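Local coordinates for uncharacterized protein (Chondromyces crocatus, PDB 6I86), which is of unknown molecular function but is encoded in the crocagin gene cluster and probably takes part in making that ribosomally derived peptide, at residues E138-P141 with P146-I149. Numbering follows the deposited sequence.
Sequences EAYP and PDGI
The chi1 of Y140, -168°, sets CG opposite its backbone N and beside the carbonyl carbon, and the phenol extends from the loop toward D147, whose own CG stands beside its backbone N and anti to the carbonyl carbon, which leaves the carboxylate facing the incoming hydroxyl. The two side chains arrive from opposite directions and meet in one hydrogen bond, donated by Y140 OH to D147 OD2 at 2.7 Å. D147 OD2 lies at the edge of the Y140 ring, near its plane, 3.5 Å from CE2 and from CZ. The carboxylate is turned almost perpendicular to the ring, with 89° between the planes, and the hydroxyl reaches OD2 from above the carboxylate plane, 44° out of it. The second oxygen, D147 OD1, stays 3.6 Å from Y140 OH, so only OD2 takes this bond. Both oxygens have further partners: OD1 bonds to H131 ND1 and OD2 also to the backbone N of K63 on strand 60-69. H131 additionally meets the Y140 ring, which links the three side chains. D147 immediately precedes strand 148-154, and the bond therefore pins the loop after helix 125-128 to the start of that central strand of the mixed sheet. Replacing this tyrosine by an alanine is likely to leave OD2 without its phenol donor and H131 without its ring neighbour, with this part of the loop less firmly tied to the sheet. Two buried residues, Y140 and D147, make nearly all of this small contact (83 Å²), so it depends on polar chemistry more than on broad packing: three hydrogen-bonding partners round one carboxylate would fit a buried negative charge.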
ATOM      1  N   GLU A 138      16.398  -4.369   7.089  1.00 40.59           N
ATOM      2  CA  GLU A 138      17.087  -5.620   7.374  1.00 41.25           C
ATOM      3  C   GLU A 138      16.905  -6.039   8.827  1.00 37.76           C
ATOM      4  O   GLU A 138      16.890  -7.238   9.133  1.00 45.61           O
ATOM      5  CB  GLU A 138      18.576  -5.482   7.036  1.00 52.87           C
ATOM      6  CG  GLU A 138      18.940  -4.941   5.625  1.00 71.20           C
ATOM      7  CD  GLU A 138      18.424  -3.538   5.292  1.00 80.93           C
ATOM      8  OE1 GLU A 138      17.945  -2.824   6.191  1.00 82.74           O
ATOM      9  OE2 GLU A 138      18.497  -3.150   4.106  1.00 87.18           O
ATOM     10  N   ALA A 139      16.764  -5.071   9.730  1.00 38.73           N
ATOM     11  CA  ALA A 139      16.594  -5.316  11.154  1.00 40.06           C
ATOM     12  C   ALA A 139      15.142  -5.543  11.550  1.00 39.99           C
ATOM     13  O   ALA A 139      14.872  -5.821  12.724  1.00 44.76           O
ATOM     14  CB  ALA A 139      17.172  -4.147  11.959  1.00 37.45           C
ATOM     15  N   TYR A 140      14.207  -5.418  10.614  1.00 33.26           N
ATOM     16  CA  TYR A 140      12.824  -5.774  10.883  1.00 31.53           C
ATOM     17  C   TYR A 140      12.758  -7.269  11.167  1.00 35.08           C
ATOM     18  O   TYR A 140      13.159  -8.071  10.308  1.00 40.13           O
ATOM     19  CB  TYR A 140      11.927  -5.406   9.700  1.00 29.02           C
ATOM     20  CG  TYR A 140      10.433  -5.480   9.977  1.00 27.72           C
ATOM     21  CD1 TYR A 140       9.783  -6.702  10.108  1.00 27.18           C
ATOM     22  CD2 TYR A 140       9.672  -4.323  10.092  1.00 28.33           C
ATOM     23  CE1 TYR A 140       8.419  -6.769  10.355  1.00 26.58           C
ATOM     24  CE2 TYR A 140       8.309  -4.380  10.338  1.00 24.95           C
ATOM     25  CZ  TYR A 140       7.689  -5.605  10.468  1.00 30.75           C
ATOM     26  OH  TYR A 140       6.335  -5.675  10.710  1.00 27.98           O
ATOM     27  N   PRO A 141      12.291  -7.683  12.343  1.00 40.48           N
ATOM     28  CA  PRO A 141      12.316  -9.110  12.696  1.00 46.19           C
ATOM     29  C   PRO A 141      11.530  -9.946  11.697  1.00 40.72           C
ATOM     30  O   PRO A 141      10.391  -9.626  11.349  1.00 33.15           O
ATOM     31  CB  PRO A 141      11.675  -9.139  14.088  1.00 48.72           C
ATOM     32  CG  PRO A 141      11.881  -7.754  14.629  1.00 49.42           C
ATOM     33  CD  PRO A 141      11.774  -6.847  13.439  1.00 36.67           C
ATOM     34  N   PRO A 146       2.912  -9.119   9.105  1.00 25.08           N
ATOM     35  CA  PRO A 146       2.880  -7.773   8.519  1.00 25.04           C
ATOM     36  C   PRO A 146       2.077  -6.768   9.343  1.00 26.72           C
ATOM     37  O   PRO A 146       1.137  -7.145  10.043  1.00 19.99           O
ATOM     38  CB  PRO A 146       2.211  -8.000   7.160  1.00 25.52           C
ATOM     39  CG  PRO A 146       1.363  -9.208   7.360  1.00 26.46           C
ATOM     40  CD  PRO A 146       2.104 -10.081   8.332  1.00 25.86           C
ATOM     41  N   ASP A 147       2.472  -5.496   9.267  1.00 17.68           N
ATOM     42  CA  ASP A 147       1.711  -4.447   9.934  1.00 18.89           C
ATOM     43  C   ASP A 147       0.380  -4.203   9.237  1.00 19.36           C
ATOM     44  O   ASP A 147      -0.580  -3.752   9.873  1.00 22.32           O
ATOM     45  CB  ASP A 147       2.534  -3.161   9.991  1.00 17.76           C
ATOM     46  CG  ASP A 147       3.866  -3.356  10.689  1.00 22.67           C
ATOM     47  OD1 ASP A 147       3.900  -3.323  11.938  1.00 24.02           O
ATOM     48  OD2 ASP A 147       4.880  -3.556   9.990  1.00 21.90           O
ATOM     49  N   GLY A 148       0.303  -4.500   7.942  1.00 21.13           N
ATOM     50  CA  GLY A 148      -0.940  -4.368   7.206  1.00 26.20           C
ATOM     51  C   GLY A 148      -0.959  -5.308   6.020  1.00 20.96           C
ATOM     52  O   GLY A 148       0.083  -5.788   5.559  1.00 15.74           O
ATOM     53  N   ILE A 149      -2.168  -5.578   5.534  1.00 20.95           N
ATOM     54  CA  ILE A 149      -2.376  -6.425   4.365  1.00 20.54           C
ATOM     55  C   ILE A 149      -3.297  -5.688   3.404  1.00 21.27           C
ATOM     56  O   ILE A 149      -4.394  -5.268   3.790  1.00 19.75           O
ATOM     57  CB  ILE A 149      -2.968  -7.798   4.740  1.00 21.02           C
ATOM     58  CG1 ILE A 149      -2.062  -8.522   5.742  1.00 24.08           C
ATOM     59  CG2 ILE A 149      -3.157  -8.651   3.493  1.00 18.06           C
ATOM     60  CD1 ILE A 149      -2.566  -9.894   6.142  1.00 24.85           C
TER